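Side-chain contacts in geranyltranstransferase (Methylococcus capsulatus, PDB 3TS7), which probably catalyses the synthesis of (2E,6E)-farnesyl diphosphate as a magnesium-dependent prenyl transferase of the FPP/GGPP synthase family: residues B[26-31]-B[45-50]; B[22-27]-B[78-83]. One frame throughout, in Å; residues are numbered along the deposited sequence.

How the interactions relate
Both contacts start from the C-terminal end of helix 5-27 and share Ala26 and Arg27; their centres are about 7 Å apart. Interaction 1 joins the loop that follows this helix to the end of helix 36-46, and interaction 2 joins the last turns of the same helix to helix 73-90, farther along the chain. They merge into one apolar cluster: Leu28 CD2 lies 3.7 Å from Phe81 CE1, and Val46 CG1 lies 3.9 Å from Leu24 CD1. Helix 5-27 thus packs against two parts of the all-helical fold: the glycine loop leading to Lys51, and, beyond helix 53-65, the helix carrying His83. Both of these residues hold the bound phosphate.

Interaction 1 of 2, residues B[26-31]-B[45-50]; sequences ARLPAA and SVLGGG
In the apolar packing where helix 5-27 runs out into a loop, Leu28 meets Val46 and Leu47 at the C-terminal end of helix 36-46. One methyl does the touching: Leu28 CD1 approaches Val46 CG1 at 3.8 Å, and Val46 CB is equally near. It also meets the branch carbon of the following residue, with Leu47 CG 3.9 Å from Leu28 CD1. The methyl therefore rests against both of these successive side chains, and the Leu28 and Val46 side chains run at a slant to each other. The torsion of Val46 matters here: CG1 stands anti to the backbone N (chi1 171°), which brings this branch to Leu28. The other Leu28 methyl, CD2, is left to helix 73-90, while Leu123 and Leu126 of helix 113-133 also pack on this buried side chain.

The contact is wholly apolar, but polar bonds fix the backbones around it. Arg43 of helix 36-46 binds the carbonyl oxygens of Leu28 and Pro29, and Glu21 of helix 5-27 takes the backbone N of Gly48. Leu47 is the first residue to leave helical geometry, and Gly48, Gly49 and Gly50 follow with backbone angles that leave no room for a CB. This helix end, running into Gly-Gly-Gly-Lys-Arg, is the glycine-rich motif characteristic of trans-prenyl diphosphate synthases.

Interaction 2 of 2, residues B[22-27]-B[78-83]; sequences RALDAR and AVEFIH. With PO4 (phosphate ion), chain F.
Leu24 of helix 5-27 meets Phe81 and Glu80 of helix 73-90, and Arg27 meets Phe81, in a buried helix-helix contact that lies beside a phosphate site. The short segments cross steeply, at -77°, with axes 11.0 Å apart, so side chains have to span the gap. Leu24 CD2 comes obliquely onto the Phe81 ring, 3.5 Å from CE1, as the two side chains slide past each other in opposite directions. Arg27 approaches the same ring at its edge, with CB 4.0 Å from Phe81 CZ. Phe81 CG lies anti to its own carbonyl carbon (chi1 -77°), which brings the ring over to Leu24 although its CB does not point there. With an alanine at Phe81 the methyl of Leu24 and CB of Arg27 would probably lose their common partner, opening a gap between the helices.

Glu80 crosses Leu24 at about a right angle, its CB 4.1 Å from Leu24 CD2, and carries its carboxylate on to a salt bridge with Arg52. The guanidinium of Arg27 turns back to its own helix: NH1 donates to Ala23 O at 3.0 Å (157°), with the oxygen in the guanidinium plane, while NE is salt-bridged to Asp134. On the next turn His83 meets the phosphate in its ring plane, NE2 donating to O1 at 2.7 Å and weakly to O4. Lys51 also binds this ion, an arrangement consistent with the diphosphate site for isopentenyl diphosphate in relatives. From here helix 73-90 reaches helix 53-65 through Val79 and helix 177-201 through Val79 and Ile82, so that it packs against helices 5-27, 53-65 and 177-201.

Interaction 1 of 2, residues B[26-31]-B[45-50]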
loop_
_atom_site.group_PDB
_atom_site.type_symbol
_atom_site.label_atom_id
_atom_site.label_comp_id
_atom_site.label_asym_id
_atom_site.label_seq_id
_atom_site.Cartn_x
_atom_site.Cartn_y
_atom_site.Cartn_z
ATOM N N ALA B 26 7.665 0.793 -17.812
ATOM C CA ALA B 26 8.945 1.266 -17.300
ATOM C C ALA B 26 9.058 1.200 -15.771
ATOM O O ALA B 26 10.166 1.104 -15.244
ATOM C CB ALA B 26 9.254 2.686 -17.813
ATOM N N ARG B 27 7.923 1.229 -15.062
ATOM C CA ARG B 27 7.935 1.188 -13.592
ATOM C C ARG B 27 7.567 -0.186 -13.018
ATOM O O ARG B 27 7.582 -0.380 -11.805
ATOM C CB ARG B 27 7.031 2.287 -13.006
ATOM C CG ARG B 27 7.630 3.687 -13.083
ATOM C CD ARG B 27 6.581 4.794 -13.122
ATOM N NE ARG B 27 7.208 6.104 -13.306
ATOM C CZ ARG B 27 7.504 6.636 -14.495
ATOM N NH1 ARG B 27 7.214 5.988 -15.615
ATOM N NH2 ARG B 27 8.094 7.817 -14.565
ATOM N N LEU B 28 7.217 -1.136 -13.879
ATOM C CA LEU B 28 6.905 -2.470 -13.392
ATOM C C LEU B 28 8.147 -3.364 -13.480
ATOM O O LEU B 28 8.818 -3.371 -14.515
ATOM C CB LEU B 28 5.747 -3.094 -14.171
ATOM C CG LEU B 28 4.335 -2.606 -13.796
ATOM C CD1 LEU B 28 3.338 -3.069 -14.847
ATOM C CD2 LEU B 28 3.930 -3.069 -12.409
ATOM N N PRO B 29 8.451 -4.113 -12.399
ATOM C CA PRO B 29 9.628 -5.002 -12.415
ATOM C C PRO B 29 9.489 -6.065 -13.511
ATOM O O PRO B 29 8.389 -6.584 -13.722
ATOM C CB PRO B 29 9.611 -5.649 -11.026
ATOM C CG PRO B 29 8.710 -4.763 -10.179
ATOM C CD PRO B 29 7.690 -4.223 -11.139
ATOM N N ALA B 30 10.598 -6.366 -14.186
ATOM C CA ALA B 30 10.628 -7.228 -15.376
ATOM C C ALA B 30 10.030 -8.626 -15.198
ATOM O O ALA B 30 10.155 -9.245 -14.137
ATOM C CB ALA B 30 12.044 -7.347 -15.893
ATOM N N ALA B 31 9.414 -9.107 -16.274
ATOM C CA ALA B 31 8.734 -10.404 -16.338
ATOM C C ALA B 31 9.699 -11.591 -16.205
ATOM O O ALA B 31 9.298 -12.680 -15.776
ATOM C CB ALA B 31 7.953 -10.512 -17.648
ATOM N N SER B 45 -2.210 -7.804 -14.906
ATOM C CA SER B 45 -3.293 -6.967 -14.426
ATOM C C SER B 45 -3.156 -5.492 -14.809
ATOM O O SER B 45 -4.158 -4.831 -15.075
ATOM C CB SER B 45 -3.436 -7.129 -12.927
ATOM O OG SER B 45 -3.827 -8.452 -12.609
ATOM N N VAL B 46 -1.932 -4.975 -14.857
ATOM C CA VAL B 46 -1.737 -3.549 -15.128
ATOM C C VAL B 46 -1.700 -3.203 -16.615
ATOM O O VAL B 46 -2.280 -2.201 -17.035
ATOM C CB VAL B 46 -0.476 -2.998 -14.418
ATOM C CG1 VAL B 46 -0.147 -1.568 -14.864
ATOM C CG2 VAL B 46 -0.684 -3.018 -12.945
ATOM N N LEU B 47 -1.029 -4.031 -17.408
ATOM C CA LEU B 47 -0.723 -3.662 -18.779
ATOM C C LEU B 47 -1.745 -4.206 -19.766
ATOM O O LEU B 47 -2.601 -5.016 -19.401
ATOM C CB LEU B 47 0.693 -4.114 -19.156
ATOM C CG LEU B 47 1.846 -3.467 -18.397
ATOM C CD1 LEU B 47 3.155 -4.154 -18.738
ATOM C CD2 LEU B 47 1.929 -1.952 -18.664
ATOM N N GLY B 48 -1.653 -3.739 -21.007
ATOM C CA GLY B 48 -2.528 -4.195 -22.093
ATOM C C GLY B 48 -3.826 -3.415 -22.223
ATOM O O GLY B 48 -4.820 -3.937 -22.733
ATOM N N GLY B 49 -3.825 -2.165 -21.766
ATOM C CA GLY B 49 -5.000 -1.305 -21.887
ATOM C C GLY B 49 -5.901 -1.251 -20.662
ATOM O O GLY B 49 -5.507 -1.615 -19.547
ATOM N N GLY B 50 -7.137 -0.821 -20.892
ATOM C CA GLY B 50 -8.030 -0.366 -19.833
ATOM C C GLY B 50 -8.298 1.091 -20.145
ATOM O O GLY B 50 -7.571 1.699 -20.936
#

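Interaction 2 of 2, residues B[22-27]-B[78-83]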
loop_
_atom_site.group_PDB
_atom_site.type_symbol
_atom_site.label_atom_id
_atom_site.label_comp_id
_atom_site.label_asym_id
_atom_site.label_seq_id
_atom_site.Cartn_x
_atom_site.Cartn_y
_atom_site.Cartn_z
ATOM N N ARG B 22 3.467 2.908 -21.625
ATOM C CA ARG B 22 4.932 2.852 -21.594
ATOM C C ARG B 22 5.488 3.237 -20.230
ATOM O O ARG B 22 6.517 2.704 -19.793
ATOM C CB ARG B 22 5.529 3.773 -22.657
ATOM C CG ARG B 22 5.274 3.339 -24.121
ATOM C CD ARG B 22 6.111 4.155 -25.108
ATOM N NE ARG B 22 6.258 5.556 -24.693
ATOM C CZ ARG B 22 5.487 6.570 -25.097
ATOM N NH1 ARG B 22 4.488 6.368 -25.954
ATOM N NH2 ARG B 22 5.717 7.803 -24.641
ATOM N N ALA B 23 4.807 4.156 -19.553
ATOM C CA ALA B 23 5.286 4.638 -18.265
ATOM C C ALA B 23 5.065 3.584 -17.175
ATOM O O ALA B 23 5.925 3.414 -16.291
ATOM C CB ALA B 23 4.661 5.986 -17.906
ATOM N N LEU B 24 3.949 2.850 -17.275
ATOM C CA LEU B 24 3.659 1.732 -16.364
ATOM C C LEU B 24 4.644 0.569 -16.563
ATOM O O LEU B 24 5.159 0.023 -15.587
ATOM C CB LEU B 24 2.212 1.230 -16.516
ATOM C CG LEU B 24 1.092 2.210 -16.136
ATOM C CD1 LEU B 24 -0.213 1.850 -16.842
ATOM C CD2 LEU B 24 0.889 2.299 -14.646
ATOM N N ASP B 25 4.882 0.208 -17.826
ATOM C CA ASP B 25 5.868 -0.811 -18.211
ATOM C C ASP B 25 7.268 -0.472 -17.676
ATOM O O ASP B 25 7.953 -1.341 -17.126
ATOM C CB ASP B 25 5.903 -0.970 -19.738
ATOM C CG ASP B 25 6.897 -2.034 -20.201
ATOM O OD1 ASP B 25 7.044 -3.070 -19.521
ATOM O OD2 ASP B 25 7.535 -1.826 -21.250
ATOM N N ALA B 26 7.665 0.793 -17.812
ATOM C CA ALA B 26 8.945 1.266 -17.300
ATOM C C ALA B 26 9.058 1.200 -15.771
ATOM O O ALA B 26 10.166 1.104 -15.244
ATOM C CB ALA B 26 9.254 2.686 -17.813
ATOM N N ARG B 27 7.923 1.229 -15.062
ATOM C CA ARG B 27 7.935 1.188 -13.592
ATOM C C ARG B 27 7.567 -0.186 -13.018
ATOM O O ARG B 27 7.582 -0.380 -11.805
ATOM C CB ARG B 27 7.031 2.287 -13.006
ATOM C CG ARG B 27 7.630 3.687 -13.083
ATOM C CD ARG B 27 6.581 4.794 -13.122
ATOM N NE ARG B 27 7.208 6.104 -13.306
ATOM C CZ ARG B 27 7.504 6.636 -14.495
ATOM N NH1 ARG B 27 7.214 5.988 -15.615
ATOM N NH2 ARG B 27 8.094 7.817 -14.565
ATOM N N ALA B 78 1.237 6.042 -10.372
ATOM C CA ALA B 78 0.977 5.799 -8.948
ATOM C C ALA B 78 -0.504 5.610 -8.697
ATOM O O ALA B 78 -0.889 4.653 -8.016
ATOM C CB ALA B 78 1.511 6.939 -8.075
ATOM N N VAL B 79 -1.341 6.502 -9.248
ATOM C CA VAL B 79 -2.793 6.336 -9.051
ATOM C C VAL B 79 -3.332 5.127 -9.780
ATOM O O VAL B 79 -4.245 4.484 -9.288
ATOM C CB VAL B 79 -3.662 7.601 -9.381
ATOM C CG1 VAL B 79 -3.438 8.679 -8.358
ATOM C CG2 VAL B 79 -3.414 8.109 -10.808
ATOM N N GLU B 80 -2.759 4.802 -10.939
ATOM C CA GLU B 80 -3.198 3.636 -11.695
ATOM C C GLU B 80 -2.808 2.308 -11.029
ATOM O O GLU B 80 -3.581 1.337 -11.096
ATOM C CB GLU B 80 -2.683 3.680 -13.140
ATOM C CG GLU B 80 -3.237 2.599 -14.062
ATOM C CD GLU B 80 -4.731 2.752 -14.368
ATOM O OE1 GLU B 80 -5.252 2.001 -15.218
ATOM O OE2 GLU B 80 -5.395 3.613 -13.766
ATOM N N PHE B 81 -1.625 2.275 -10.404
ATOM C CA PHE B 81 -1.190 1.111 -9.624
ATOM C C PHE B 81 -2.181 0.838 -8.490
ATOM O O PHE B 81 -2.596 -0.307 -8.300
ATOM C CB PHE B 81 0.229 1.305 -9.040
ATOM C CG PHE B 81 1.358 1.131 -10.047
ATOM C CD1 PHE B 81 1.176 0.406 -11.224
ATOM C CD2 PHE B 81 2.630 1.632 -9.766
ATOM C CE1 PHE B 81 2.247 0.223 -12.141
ATOM C CE2 PHE B 81 3.699 1.462 -10.678
ATOM C CZ PHE B 81 3.497 0.765 -11.865
ATOM N N ILE B 82 -2.557 1.894 -7.760
ATOM C CA ILE B 82 -3.519 1.788 -6.667
ATOM C C ILE B 82 -4.840 1.251 -7.189
ATOM O O ILE B 82 -5.360 0.271 -6.643
ATOM C CB ILE B 82 -3.738 3.127 -5.916
ATOM C CG1 ILE B 82 -2.471 3.571 -5.180
ATOM C CG2 ILE B 82 -4.853 3.000 -4.883
ATOM C CD1 ILE B 82 -2.037 2.660 -4.019
ATOM N N HIS B 83 -5.348 1.862 -8.262
ATOM C CA HIS B 83 -6.605 1.424 -8.908
ATOM C C HIS B 83 -6.573 -0.072 -9.250
ATOM O O HIS B 83 -7.474 -0.820 -8.861
ATOM C CB HIS B 83 -6.895 2.273 -10.151
ATOM C CG HIS B 83 -8.021 1.756 -10.993
ATOM N ND1 HIS B 83 -9.319 1.672 -10.531
ATOM C CD2 HIS B 83 -8.043 1.280 -12.260
ATOM C CE1 HIS B 83 -10.086 1.150 -11.470
ATOM N NE2 HIS B 83 -9.339 0.914 -12.534
HETATM P P PO4 F . -10.380 0.012 -15.872
HETATM O O1 PO4 F . -9.192 0.715 -15.270
HETATM O O2 PO4 F . -11.346 1.036 -16.412
HETATM O O3 PO4 F . -9.927 -0.863 -17.015
HETATM O O4 PO4 F . -11.041 -0.830 -14.815
#